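Beta-galactosidase (Bacillus circulans subsp. alkalophilus, PDB 3TTY) hydrolyses terminal beta-linked galactose residues from beta-galactosides, as a trimeric glycoside hydrolase with a TIM-barrel catalytic domain. Local coordinates at residues Y561-L572 and S582-D590; L76-A84 and Y121-L132. One frame throughout, in Å; residues are numbered along the deposited sequence.

Contact 1. Residues Y561-L572 and S582-D590; sequences YGADYYKGTPVL and SYYVASSPD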
ATOM      1  N   TYR A 561      30.854  17.787 -14.795  1.00 29.00           N
ATOM      2  CA  TYR A 561      30.469  16.402 -14.518  1.00 27.13           C
ATOM      3  C   TYR A 561      31.630  15.448 -14.793  1.00 28.39           C
ATOM      4  O   TYR A 561      32.491  15.722 -15.636  1.00 30.98           O
ATOM      5  CB  TYR A 561      29.265  15.977 -15.357  1.00 21.81           C
ATOM      6  CG  TYR A 561      27.961  16.633 -14.981  1.00 26.14           C
ATOM      7  CD1 TYR A 561      27.341  17.522 -15.848  1.00 23.38           C
ATOM      8  CD2 TYR A 561      27.335  16.352 -13.765  1.00 25.52           C
ATOM      9  CE1 TYR A 561      26.145  18.116 -15.522  1.00 23.76           C
ATOM     10  CE2 TYR A 561      26.136  16.949 -13.428  1.00 23.22           C
ATOM     11  CZ  TYR A 561      25.546  17.829 -14.316  1.00 25.19           C
ATOM     12  OH  TYR A 561      24.352  18.430 -14.012  1.00 26.12           O
ATOM     13  N   GLY A 562      31.637  14.322 -14.092  1.00 27.91           N
ATOM     14  CA  GLY A 562      32.731  13.379 -14.193  1.00 30.86           C
ATOM     15  C   GLY A 562      32.426  12.130 -14.992  1.00 33.01           C
ATOM     16  O   GLY A 562      33.349  11.408 -15.362  1.00 37.73           O
ATOM     17  N   ALA A 563      31.147  11.872 -15.261  1.00 27.11           N
ATOM     18  CA  ALA A 563      30.741  10.619 -15.889  1.00 26.11           C
ATOM     19  C   ALA A 563      29.530  10.777 -16.796  1.00 34.65           C
ATOM     20  O   ALA A 563      28.947  11.865 -16.889  1.00 26.83           O
ATOM     21  CB  ALA A 563      30.460   9.567 -14.826  1.00 27.32           C
ATOM     22  N   ASP A 564      29.157   9.680 -17.460  1.00 27.96           N
ATOM     23  CA  ASP A 564      27.960   9.653 -18.294  1.00 28.25           C
ATOM     24  C   ASP A 564      28.159  10.507 -19.548  1.00 27.82           C
ATOM     25  O   ASP A 564      29.197  11.153 -19.695  1.00 29.00           O
ATOM     26  CB  ASP A 564      26.743  10.127 -17.487  1.00 30.21           C
ATOM     27  CG  ASP A 564      25.551   9.202 -17.632  1.00 30.52           C
ATOM     28  OD1 ASP A 564      25.384   8.624 -18.726  1.00 27.63           O
ATOM     29  OD2 ASP A 564      24.788   9.046 -16.651  1.00 34.21           O
ATOM     30  N   TYR A 565      27.174  10.516 -20.447  1.00 26.32           N
ATOM     31  CA  TYR A 565      27.327  11.207 -21.736  1.00 23.84           C
ATOM     32  C   TYR A 565      27.541  12.716 -21.628  1.00 26.90           C
ATOM     33  O   TYR A 565      28.050  13.338 -22.566  1.00 27.80           O
ATOM     34  CB  TYR A 565      26.163  10.901 -22.684  1.00 23.82           C
ATOM     35  CG  TYR A 565      24.862  11.598 -22.348  1.00 22.19           C
ATOM     36  CD1 TYR A 565      23.991  11.074 -21.403  1.00 23.64           C
ATOM     37  CD2 TYR A 565      24.501  12.776 -22.988  1.00 26.77           C
ATOM     38  CE1 TYR A 565      22.802  11.708 -21.102  1.00 26.07           C
ATOM     39  CE2 TYR A 565      23.318  13.421 -22.693  1.00 27.74           C
ATOM     40  CZ  TYR A 565      22.471  12.885 -21.750  1.00 26.19           C
ATOM     41  OH  TYR A 565      21.295  13.531 -21.461  1.00 24.66           O
ATOM     42  N   TYR A 566      27.162  13.311 -20.499  1.00 27.67           N
ATOM     43  CA  TYR A 566      27.415  14.739 -20.296  1.00 23.72           C
ATOM     44  C   TYR A 566      28.719  15.031 -19.543  1.00 27.41           C
ATOM     45  O   TYR A 566      28.967  16.161 -19.116  1.00 26.09           O
ATOM     46  CB  TYR A 566      26.238  15.437 -19.624  1.00 20.79           C
ATOM     47  CG  TYR A 566      25.479  14.615 -18.605  1.00 22.24           C
ATOM     48  CD1 TYR A 566      25.757  14.714 -17.244  1.00 21.25           C
ATOM     49  CD2 TYR A 566      24.455  13.774 -19.002  1.00 20.43           C
ATOM     50  CE1 TYR A 566      25.040  13.981 -16.311  1.00 22.73           C
ATOM     51  CE2 TYR A 566      23.733  13.042 -18.081  1.00 26.15           C
ATOM     52  CZ  TYR A 566      24.025  13.142 -16.740  1.00 26.29           C
ATOM     53  OH  TYR A 566      23.291  12.394 -15.841  1.00 26.37           O
ATOM     54  N   LYS A 567      29.548  14.007 -19.393  1.00 25.22           N
ATOM     55  CA  LYS A 567      30.851  14.174 -18.783  1.00 27.20           C
ATOM     56  C   LYS A 567      31.571  15.383 -19.363  1.00 23.94           C
ATOM     57  O   LYS A 567      31.617  15.557 -20.578  1.00 28.78           O
ATOM     58  CB  LYS A 567      31.694  12.919 -19.009  1.00 30.29           C
ATOM     59  CG  LYS A 567      33.117  13.025 -18.470  1.00 33.98           C
ATOM     60  CD  LYS A 567      33.923  11.797 -18.846  1.00 37.94           C
ATOM     61  CE  LYS A 567      35.301  11.822 -18.206  1.00 39.35           C
ATOM     62  NZ  LYS A 567      35.999  10.521 -18.423  1.00 42.64           N
ATOM     63  N   GLY A 568      32.121  16.218 -18.489  1.00 25.32           N
ATOM     64  CA  GLY A 568      32.919  17.352 -18.911  1.00 23.03           C
ATOM     65  C   GLY A 568      32.110  18.608 -19.192  1.00 34.31           C
ATOM     66  O   GLY A 568      32.651  19.611 -19.673  1.00 32.12           O
ATOM     67  N   THR A 569      30.813  18.566 -18.903  1.00 25.43           N
ATOM     68  CA  THR A 569      29.980  19.749 -19.088  1.00 21.29           C
ATOM     69  C   THR A 569      29.766  20.381 -17.713  1.00 24.78           C
ATOM     70  O   THR A 569      29.962  19.721 -16.692  1.00 27.44           O
ATOM     71  CB  THR A 569      28.644  19.411 -19.800  1.00 21.76           C
ATOM     72  OG1 THR A 569      27.951  18.393 -19.071  1.00 24.06           O
ATOM     73  CG2 THR A 569      28.902  18.917 -21.227  1.00 21.10           C
ATOM     74  N   PRO A 570      29.380  21.662 -17.676  1.00 19.45           N
ATOM     75  CA  PRO A 570      29.325  22.403 -16.406  1.00 21.68           C
ATOM     76  C   PRO A 570      28.306  21.869 -15.399  1.00 22.37           C
ATOM     77  O   PRO A 570      27.176  21.534 -15.767  1.00 25.62           O
ATOM     78  CB  PRO A 570      28.932  23.823 -16.842  1.00 22.05           C
ATOM     79  CG  PRO A 570      29.285  23.892 -18.314  1.00 21.71           C
ATOM     80  CD  PRO A 570      29.049  22.510 -18.835  1.00 18.43           C
ATOM     81  N   VAL A 571      28.706  21.791 -14.136  1.00 24.46           N
ATOM     82  CA  VAL A 571      27.778  21.444 -13.058  1.00 22.70           C
ATOM     83  C   VAL A 571      27.768  22.537 -11.983  1.00 22.55           C
ATOM     84  O   VAL A 571      26.790  22.692 -11.244  1.00 22.28           O
ATOM     85  CB  VAL A 571      28.065  20.043 -12.467  1.00 23.90           C
ATOM     86  CG1 VAL A 571      29.468  19.972 -11.866  1.00 20.01           C
ATOM     87  CG2 VAL A 571      27.005  19.664 -11.442  1.00 20.33           C
ATOM     88  N   LEU A 572      28.849  23.313 -11.911  1.00 19.51           N
ATOM     89  CA  LEU A 572      28.855  24.514 -11.076  1.00 19.16           C
ATOM     90  C   LEU A 572      29.339  25.731 -11.864  1.00 25.90           C
ATOM     91  O   LEU A 572      30.431  25.719 -12.443  1.00 22.54           O
ATOM     92  CB  LEU A 572      29.707  24.327  -9.828  1.00 18.67           C
ATOM     93  CG  LEU A 572      29.759  25.547  -8.910  1.00 22.82           C
ATOM     94  CD1 LEU A 572      28.382  25.874  -8.348  1.00 22.04           C
ATOM     95  CD2 LEU A 572      30.791  25.366  -7.776  1.00 19.00           C
ATOM     96  N   SER A 582      26.113  35.198  -9.347  1.00 19.81           N
ATOM     97  CA  SER A 582      25.102  34.155  -9.250  1.00 19.82           C
ATOM     98  C   SER A 582      25.720  32.786  -9.525  1.00 22.29           C
ATOM     99  O   SER A 582      26.565  32.632 -10.411  1.00 21.76           O
ATOM    100  CB  SER A 582      23.923  34.420 -10.191  1.00 21.15           C
ATOM    101  OG  SER A 582      24.317  34.286 -11.544  1.00 23.17           O
ATOM    102  N   TYR A 583      25.295  31.800  -8.739  1.00 24.08           N
ATOM    103  CA  TYR A 583      25.835  30.451  -8.812  1.00 17.84           C
ATOM    104  C   TYR A 583      24.739  29.461  -9.172  1.00 15.97           C
ATOM    105  O   TYR A 583      23.707  29.393  -8.511  1.00 19.70           O
ATOM    106  CB  TYR A 583      26.455  30.062  -7.463  1.00 22.75           C
ATOM    107  CG  TYR A 583      27.697  30.849  -7.090  1.00 21.84           C
ATOM    108  CD1 TYR A 583      28.963  30.374  -7.414  1.00 21.83           C
ATOM    109  CD2 TYR A 583      27.604  32.058  -6.411  1.00 22.28           C
ATOM    110  CE1 TYR A 583      30.101  31.074  -7.074  1.00 18.82           C
ATOM    111  CE2 TYR A 583      28.738  32.771  -6.078  1.00 23.99           C
ATOM    112  CZ  TYR A 583      29.986  32.270  -6.416  1.00 23.69           C
ATOM    113  OH  TYR A 583      31.122  32.966  -6.082  1.00 22.63           O
ATOM    114  N   TYR A 584      24.966  28.685 -10.220  1.00 18.82           N
ATOM    115  CA  TYR A 584      24.015  27.666 -10.624  1.00 18.58           C
ATOM    116  C   TYR A 584      24.573  26.290 -10.292  1.00 19.57           C
ATOM    117  O   TYR A 584      25.674  25.947 -10.715  1.00 20.93           O
ATOM    118  CB  TYR A 584      23.756  27.768 -12.118  1.00 18.07           C
ATOM    119  CG  TYR A 584      22.553  27.002 -12.607  1.00 19.28           C
ATOM    120  CD1 TYR A 584      21.311  27.615 -12.695  1.00 21.49           C
ATOM    121  CD2 TYR A 584      22.659  25.675 -13.010  1.00 19.99           C
ATOM    122  CE1 TYR A 584      20.203  26.925 -13.154  1.00 21.67           C
ATOM    123  CE2 TYR A 584      21.542  24.967 -13.472  1.00 19.57           C
ATOM    124  CZ  TYR A 584      20.324  25.604 -13.544  1.00 19.46           C
ATOM    125  OH  TYR A 584      19.209  24.941 -14.001  1.00 17.85           O
ATOM    126  N   VAL A 585      23.813  25.508  -9.530  1.00 20.57           N
ATOM    127  CA  VAL A 585      24.249  24.170  -9.131  1.00 18.43           C
ATOM    128  C   VAL A 585      23.416  23.152  -9.884  1.00 23.62           C
ATOM    129  O   VAL A 585      22.245  22.931  -9.539  1.00 25.37           O
ATOM    130  CB  VAL A 585      24.076  23.947  -7.604  1.00 19.47           C
ATOM    131  CG1 VAL A 585      24.658  22.606  -7.199  1.00 15.51           C
ATOM    132  CG2 VAL A 585      24.738  25.077  -6.819  1.00 18.29           C
ATOM    133  N   ALA A 586      24.012  22.527 -10.900  1.00 20.01           N
ATOM    134  CA  ALA A 586      23.245  21.741 -11.877  1.00 21.88           C
ATOM    135  C   ALA A 586      22.820  20.355 -11.418  1.00 20.40           C
ATOM    136  O   ALA A 586      22.178  19.628 -12.163  1.00 22.25           O
ATOM    137  CB  ALA A 586      23.999  21.645 -13.213  1.00 21.25           C
ATOM    138  N   SER A 587      23.184  19.981 -10.198  1.00 21.17           N
ATOM    139  CA  SER A 587      22.776  18.689  -9.665  1.00 20.16           C
ATOM    140  C   SER A 587      22.545  18.813  -8.167  1.00 17.82           C
ATOM    141  O   SER A 587      22.731  19.889  -7.591  1.00 22.54           O
ATOM    142  CB  SER A 587      23.834  17.626  -9.962  1.00 22.64           C
ATOM    143  OG  SER A 587      23.337  16.327  -9.745  1.00 20.58           O
ATOM    144  N   SER A 588      22.103  17.728  -7.547  1.00 19.43           N
ATOM    145  CA  SER A 588      21.955  17.689  -6.099  1.00 20.67           C
ATOM    146  C   SER A 588      23.220  17.089  -5.515  1.00 22.46           C
ATOM    147  O   SER A 588      23.469  15.878  -5.652  1.00 22.53           O
ATOM    148  CB  SER A 588      20.748  16.852  -5.683  1.00 21.82           C
ATOM    149  OG  SER A 588      20.513  17.001  -4.290  1.00 22.02           O
ATOM    150  N   PRO A 589      24.029  17.934  -4.865  1.00 17.23           N
ATOM    151  CA  PRO A 589      25.384  17.564  -4.453  1.00 24.47           C
ATOM    152  C   PRO A 589      25.439  17.013  -3.027  1.00 28.31           C
ATOM    153  O   PRO A 589      24.574  17.349  -2.214  1.00 22.30           O
ATOM    154  CB  PRO A 589      26.145  18.899  -4.536  1.00 27.07           C
ATOM    155  CG  PRO A 589      25.069  19.990  -4.780  1.00 19.26           C
ATOM    156  CD  PRO A 589      23.739  19.334  -4.529  1.00 18.11           C
ATOM    157  N   ASP A 590      26.445  16.185  -2.737  1.00 26.91           N
ATOM    158  CA  ASP A 590      26.644  15.670  -1.381  1.00 27.94           C
ATOM    159  C   ASP A 590      26.975  16.777  -0.386  1.00 25.32           C
ATOM    160  O   ASP A 590      27.191  17.934  -0.765  1.00 22.78           O
ATOM    161  CB  ASP A 590      27.711  14.567  -1.341  1.00 26.84           C
ATOM    162  CG  ASP A 590      29.119  15.079  -1.638  1.00 26.58           C
ATOM    163  OD1 ASP A 590      29.454  16.235  -1.288  1.00 23.21           O
ATOM    164  OD2 ASP A 590      29.902  14.295  -2.212  1.00 27.47           O
TER
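V571 and A586 meet at the open end of the hairpin of strands 570-577 and 580-585. A586 N donates to V571 O, 2.8 Å away, in a nearly straight bond (178° at the hydrogen), slightly tilted from the carbonyl plane. Next to it, L572 and V585 form an antiparallel non-hydrogen-bonded pair, and the L572 CA hydrogen points at Y584 O. The two side chains of this pair lie alongside each other on the sheet face covered by helix 591-604, with L572 CD1 4.0 Å from V585 CG2. L572 gets there with CG anti to its backbone N (chi1 180°).

V571 and L572 both face A559 in a classic beta bulge, and V571 points its side chain elsewhere than L572. With CG2 opposite its own N, V571 sends this methyl to A586 CB and S587 CB, each 4.0 Å away. Its CB lies over the centre of the Y561 ring, 3.7 Å above the plane, while Y566 CD1 covers the opposite face nearer the rim. T569 OG1 sits at the ring edge, in plane. Held between these neighbours, the ring brings OH of Y561 to 3.3 Å from A586 CB; the hydroxyl itself is hydrogen-bonded to D548 O. S587 CB lies near the ring plane at the edge, and S587 OG bonds to L546 O.

The chemistry is thus a single hydrogen bond between the two segments, set among methyl groups and a tyrosine ring, with the buried hydroxyls of Y561 and S587 satisfied by main-chain carbonyls of D548 and L546 in the same chain, joining the hairpin's open end to strand 546-552 within the trimerisation domain.

Contact 2. Residues L76-A84 and Y121-L132; sequences LCLATSTGA and YRKYAKILAGKL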
ATOM      1  N   LEU A  76      -4.443  33.770  30.154  1.00 22.03           N
ATOM      2  CA  LEU A  76      -5.304  32.948  29.316  1.00 19.09           C
ATOM      3  C   LEU A  76      -5.071  33.143  27.820  1.00 24.26           C
ATOM      4  O   LEU A  76      -5.147  34.261  27.293  1.00 18.20           O
ATOM      5  CB  LEU A  76      -6.766  33.199  29.662  1.00 17.92           C
ATOM      6  CG  LEU A  76      -7.033  32.988  31.154  1.00 23.50           C
ATOM      7  CD1 LEU A  76      -8.373  33.561  31.578  1.00 30.30           C
ATOM      8  CD2 LEU A  76      -6.932  31.525  31.500  1.00 26.48           C
ATOM      9  N   CYS A  77      -4.745  32.039  27.156  1.00 20.55           N
ATOM     10  CA  CYS A  77      -4.818  31.963  25.713  1.00 20.35           C
ATOM     11  C   CYS A  77      -6.175  31.312  25.399  1.00 20.67           C
ATOM     12  O   CYS A  77      -6.317  30.092  25.472  1.00 21.54           O
ATOM     13  CB  CYS A  77      -3.661  31.133  25.166  1.00 19.62           C
ATOM     14  SG  CYS A  77      -3.636  31.055  23.376  1.00 24.01           S
ATOM     15  N   LEU A  78      -7.176  32.134  25.089  1.00 18.04           N
ATOM     16  CA  LEU A  78      -8.548  31.647  24.985  1.00 22.02           C
ATOM     17  C   LEU A  78      -8.894  31.219  23.562  1.00 19.54           C
ATOM     18  O   LEU A  78      -8.823  32.018  22.634  1.00 16.92           O
ATOM     19  CB  LEU A  78      -9.550  32.696  25.493  1.00 15.62           C
ATOM     20  CG  LEU A  78     -11.033  32.293  25.476  1.00 19.95           C
ATOM     21  CD1 LEU A  78     -11.297  31.019  26.306  1.00 19.58           C
ATOM     22  CD2 LEU A  78     -11.921  33.419  25.955  1.00 20.49           C
ATOM     23  N   ALA A  79      -9.271  29.955  23.403  1.00 16.49           N
ATOM     24  CA  ALA A  79      -9.629  29.429  22.088  1.00 17.88           C
ATOM     25  C   ALA A  79     -11.125  29.629  21.795  1.00 16.30           C
ATOM     26  O   ALA A  79     -11.946  29.691  22.705  1.00 15.11           O
ATOM     27  CB  ALA A  79      -9.236  27.952  21.976  1.00 16.11           C
ATOM     28  N   THR A  80     -11.470  29.734  20.518  1.00 16.86           N
ATOM     29  CA  THR A  80     -12.861  29.889  20.106  1.00 16.78           C
ATOM     30  C   THR A  80     -13.637  28.570  20.070  1.00 18.25           C
ATOM     31  O   THR A  80     -14.860  28.584  19.909  1.00 21.05           O
ATOM     32  CB  THR A  80     -12.946  30.516  18.714  1.00 17.21           C
ATOM     33  OG1 THR A  80     -12.230  29.688  17.793  1.00 15.45           O
ATOM     34  CG2 THR A  80     -12.328  31.900  18.728  1.00 17.20           C
ATOM     35  N   SER A  81     -12.932  27.444  20.186  1.00 15.01           N
ATOM     36  CA  SER A  81     -13.571  26.123  20.228  1.00 15.43           C
ATOM     37  C   SER A  81     -14.118  25.664  18.881  1.00 17.21           C
ATOM     38  O   SER A  81     -14.875  24.703  18.822  1.00 18.16           O
ATOM     39  CB  SER A  81     -14.714  26.092  21.246  1.00 14.99           C
ATOM     40  OG  SER A  81     -14.412  25.257  22.347  1.00 17.88           O
ATOM     41  N   THR A  82     -13.738  26.334  17.803  1.00 14.75           N
ATOM     42  CA  THR A  82     -14.280  25.993  16.491  1.00 16.01           C
ATOM     43  C   THR A  82     -13.542  24.883  15.727  1.00 14.88           C
ATOM     44  O   THR A  82     -13.905  24.567  14.598  1.00 20.09           O
ATOM     45  CB  THR A  82     -14.397  27.246  15.598  1.00 15.75           C
ATOM     46  OG1 THR A  82     -13.101  27.828  15.421  1.00 17.29           O
ATOM     47  CG2 THR A  82     -15.350  28.275  16.235  1.00 14.18           C
ATOM     48  N   GLY A  83     -12.521  24.287  16.333  1.00 19.48           N
ATOM     49  CA  GLY A  83     -11.743  23.255  15.659  1.00 14.50           C
ATOM     50  C   GLY A  83     -12.436  21.899  15.560  1.00 18.40           C
ATOM     51  O   GLY A  83     -11.972  21.012  14.858  1.00 16.76           O
ATOM     52  N   ALA A  84     -13.539  21.722  16.279  1.00 13.54           N
ATOM     53  CA  ALA A  84     -14.317  20.494  16.176  1.00 18.29           C
ATOM     54  C   ALA A  84     -15.773  20.824  16.460  1.00 19.50           C
ATOM     55  O   ALA A  84     -16.093  21.306  17.549  1.00 15.28           O
ATOM     56  CB  ALA A  84     -13.813  19.435  17.158  1.00 18.17           C
ATOM     57  N   TYR A 121     -21.503  26.031   9.228  1.00 15.69           N
ATOM     58  CA  TYR A 121     -20.273  26.216   9.983  1.00 15.33           C
ATOM     59  C   TYR A 121     -19.888  27.694  10.126  1.00 17.56           C
ATOM     60  O   TYR A 121     -19.505  28.146  11.204  1.00 16.26           O
ATOM     61  CB  TYR A 121     -19.134  25.441   9.329  1.00 11.29           C
ATOM     62  CG  TYR A 121     -17.804  25.663  10.003  1.00 14.19           C
ATOM     63  CD1 TYR A 121     -17.536  25.111  11.240  1.00 13.70           C
ATOM     64  CD2 TYR A 121     -16.815  26.421   9.398  1.00 16.96           C
ATOM     65  CE1 TYR A 121     -16.324  25.303  11.859  1.00 20.13           C
ATOM     66  CE2 TYR A 121     -15.597  26.631  10.019  1.00 21.20           C
ATOM     67  CZ  TYR A 121     -15.361  26.073  11.249  1.00 19.29           C
ATOM     68  OH  TYR A 121     -14.155  26.273  11.876  1.00 22.36           O
ATOM     69  N   ARG A 122     -19.967  28.443   9.035  1.00 16.36           N
ATOM     70  CA  ARG A 122     -19.602  29.850   9.088  1.00 19.05           C
ATOM     71  C   ARG A 122     -20.574  30.638   9.960  1.00 19.94           C
ATOM     72  O   ARG A 122     -20.152  31.497  10.726  1.00 22.41           O
ATOM     73  CB  ARG A 122     -19.493  30.453   7.692  1.00 17.22           C
ATOM     74  CG  ARG A 122     -18.267  29.966   6.939  1.00 20.94           C
ATOM     75  CD  ARG A 122     -17.832  30.979   5.905  1.00 20.88           C
ATOM     76  NE  ARG A 122     -16.827  30.447   4.990  1.00 26.10           N
ATOM     77  CZ  ARG A 122     -16.165  31.185   4.103  1.00 30.35           C
ATOM     78  NH1 ARG A 122     -16.409  32.492   4.029  1.00 25.78           N
ATOM     79  NH2 ARG A 122     -15.258  30.623   3.298  1.00 23.98           N
ATOM     80  N   LYS A 123     -21.864  30.323   9.862  1.00 16.41           N
ATOM     81  CA  LYS A 123     -22.878  30.953  10.718  1.00 21.62           C
ATOM     82  C   LYS A 123     -22.600  30.749  12.212  1.00 19.88           C
ATOM     83  O   LYS A 123     -22.516  31.709  12.970  1.00 18.62           O
ATOM     84  CB  LYS A 123     -24.291  30.456  10.365  1.00 16.54           C
ATOM     85  CG  LYS A 123     -25.396  31.002  11.251  1.00 20.98           C
ATOM     86  CD  LYS A 123     -26.762  30.515  10.786  1.00 21.60           C
ATOM     87  CE  LYS A 123     -27.858  30.873  11.787  1.00 30.13           C
ATOM     88  NZ  LYS A 123     -29.211  30.352  11.363  1.00 29.30           N
ATOM     89  N   TYR A 124     -22.442  29.507  12.646  1.00 19.25           N
ATOM     90  CA  TYR A 124     -22.295  29.275  14.086  1.00 16.95           C
ATOM     91  C   TYR A 124     -20.887  29.530  14.624  1.00 17.44           C
ATOM     92  O   TYR A 124     -20.723  29.895  15.787  1.00 17.33           O
ATOM     93  CB  TYR A 124     -22.811  27.891  14.471  1.00 18.01           C
ATOM     94  CG  TYR A 124     -24.295  27.777  14.266  1.00 17.21           C
ATOM     95  CD1 TYR A 124     -25.175  28.506  15.061  1.00 15.55           C
ATOM     96  CD2 TYR A 124     -24.822  26.966  13.263  1.00 16.01           C
ATOM     97  CE1 TYR A 124     -26.544  28.419  14.881  1.00 20.04           C
ATOM     98  CE2 TYR A 124     -26.204  26.869  13.073  1.00 18.69           C
ATOM     99  CZ  TYR A 124     -27.058  27.605  13.883  1.00 22.04           C
ATOM    100  OH  TYR A 124     -28.428  27.532  13.708  1.00 18.80           O
ATOM    101  N   ALA A 125     -19.875  29.352  13.781  1.00 13.44           N
ATOM    102  CA  ALA A 125     -18.516  29.607  14.209  1.00 15.68           C
ATOM    103  C   ALA A 125     -18.330  31.104  14.467  1.00 21.14           C
ATOM    104  O   ALA A 125     -17.725  31.487  15.464  1.00 19.43           O
ATOM    105  CB  ALA A 125     -17.500  29.092  13.180  1.00 14.06           C
ATOM    106  N   LYS A 126     -18.864  31.943  13.580  1.00 19.07           N
ATOM    107  CA  LYS A 126     -18.856  33.391  13.794  1.00 20.32           C
ATOM    108  C   LYS A 126     -19.608  33.796  15.072  1.00 20.12           C
ATOM    109  O   LYS A 126     -19.103  34.554  15.893  1.00 18.06           O
ATOM    110  CB  LYS A 126     -19.458  34.120  12.597  1.00 19.44           C
ATOM    111  CG  LYS A 126     -19.625  35.620  12.828  1.00 29.17           C
ATOM    112  CD  LYS A 126     -19.828  36.397  11.522  1.00 27.87           C
ATOM    113  CE  LYS A 126     -19.903  37.904  11.792  1.00 32.84           C
ATOM    114  NZ  LYS A 126     -20.011  38.696  10.535  1.00 35.89           N
ATOM    115  N   ILE A 127     -20.823  33.293  15.233  1.00 20.00           N
ATOM    116  CA  ILE A 127     -21.570  33.569  16.450  1.00 20.19           C
ATOM    117  C   ILE A 127     -20.802  33.157  17.712  1.00 19.90           C
ATOM    118  O   ILE A 127     -20.698  33.941  18.660  1.00 20.89           O
ATOM    119  CB  ILE A 127     -22.964  32.917  16.414  1.00 18.83           C
ATOM    120  CG1 ILE A 127     -23.800  33.576  15.310  1.00 17.67           C
ATOM    121  CG2 ILE A 127     -23.658  33.056  17.772  1.00 19.07           C
ATOM    122  CD1 ILE A 127     -25.211  33.017  15.164  1.00 18.06           C
ATOM    123  N   LEU A 128     -20.253  31.943  17.724  1.00 17.89           N
ATOM    124  CA  LEU A 128     -19.543  31.456  18.914  1.00 20.53           C
ATOM    125  C   LEU A 128     -18.369  32.366  19.300  1.00 19.64           C
ATOM    126  O   LEU A 128     -18.226  32.749  20.463  1.00 20.61           O
ATOM    127  CB  LEU A 128     -19.065  30.012  18.738  1.00 13.16           C
ATOM    128  CG  LEU A 128     -18.296  29.380  19.904  1.00 20.43           C
ATOM    129  CD1 LEU A 128     -19.046  29.536  21.240  1.00 15.40           C
ATOM    130  CD2 LEU A 128     -17.996  27.910  19.614  1.00 15.13           C
ATOM    131  N   ALA A 129     -17.532  32.696  18.327  1.00 16.92           N
ATOM    132  CA  ALA A 129     -16.409  33.582  18.559  1.00 17.27           C
ATOM    133  C   ALA A 129     -16.907  34.946  19.050  1.00 20.09           C
ATOM    134  O   ALA A 129     -16.326  35.544  19.948  1.00 21.98           O
ATOM    135  CB  ALA A 129     -15.593  33.738  17.277  1.00 18.97           C
ATOM    136  N   GLY A 130     -17.994  35.429  18.457  1.00 20.93           N
ATOM    137  CA  GLY A 130     -18.590  36.684  18.872  1.00 21.47           C
ATOM    138  C   GLY A 130     -19.029  36.685  20.324  1.00 22.28           C
ATOM    139  O   GLY A 130     -18.681  37.581  21.078  1.00 21.77           O
ATOM    140  N   LYS A 131     -19.801  35.678  20.716  1.00 23.09           N
ATOM    141  CA  LYS A 131     -20.315  35.604  22.078  1.00 19.60           C
ATOM    142  C   LYS A 131     -19.211  35.470  23.108  1.00 20.47           C
ATOM    143  O   LYS A 131     -19.313  36.021  24.196  1.00 26.11           O
ATOM    144  CB  LYS A 131     -21.309  34.450  22.227  1.00 20.19           C
ATOM    145  CG  LYS A 131     -22.676  34.705  21.578  1.00 24.67           C
ATOM    146  CD  LYS A 131     -23.594  33.499  21.735  1.00 20.62           C
ATOM    147  CE  LYS A 131     -25.015  33.817  21.282  1.00 19.64           C
ATOM    148  NZ  LYS A 131     -25.622  34.903  22.100  1.00 22.39           N
ATOM    149  N   LEU A 132     -18.161  34.727  22.784  1.00 17.73           N
ATOM    150  CA  LEU A 132     -17.036  34.591  23.707  1.00 16.79           C
ATOM    151  C   LEU A 132     -16.347  35.941  23.928  1.00 21.82           C
ATOM    152  O   LEU A 132     -16.041  36.311  25.064  1.00 21.53           O
ATOM    153  CB  LEU A 132     -16.016  33.564  23.197  1.00 16.06           C
ATOM    154  CG  LEU A 132     -16.384  32.081  23.283  1.00 21.22           C
ATOM    155  CD1 LEU A 132     -15.540  31.265  22.326  1.00 16.19           C
ATOM    156  CD2 LEU A 132     -16.252  31.548  24.712  1.00 18.60           C
TER
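T82 and Y121 cross at about a right angle at one end of the interface between helix 119-135 and the loop leaving barrel strand 75-79. The Y121 ring presents its edge to the loop, with T82 O in the ring plane and 3.2 Å from Y121 OH. Whether that hydroxyl spends its proton on T82 O is not settled. CG opposite the backbone N (chi1 176°) swings the ring out from the helix toward the loop; A125 CB, one turn on, lies over one face, offset toward the rim.

Farther along the helix the contact is made by methyl groups. T82 CG2 rests on A125 CB at 3.8 Å, and one turn later T80 CG2 meets A129 CB at 4.0 Å. Both threonines hold CG2 anti to the carbonyl carbon, which turns the methyls to the helix while T80 OG1 bonds to S148 N and E236 OE1, and T82 OG1 to E236 OE2.

L128 and L132, from the next strip of the same helix, pack mainly against the loop backbone. L128 reaches in with CD2, 3.2 Å from T80 O and 4.1 Å from S81 CB; L132 brings CD1 to 3.7 Å from both T80 O and T80 CA. W47 packs against T82, Y121 and L128.

Each threonine is therefore split in its duties: its methyl packs against a helix alanine, and the buried hydroxyls bond E236, one to each carboxylate oxygen, that of T80 also taking S148 N.

In the fold
Contact 2 comes first along the chain, joining strand 75-79 of the eight-stranded parallel barrel, through the loop after it, to helix 119-135 that packs outside. Contact 1 follows in the trimerisation domain, within a mixed sheet that pairs strand 570-577 with strand 580-585. Their centres are about 54 Å apart, their nearest atoms about 38 Å, and they lie on opposite sides of the chain's centre, sharing no sheet or helix. The side chain of A79 is about 10 Å from bound galactose, whereas D564 makes a salt bridge to R323 of a second subunit. One contact thus belongs to the catalytic barrel, the other lies beside a subunit interface.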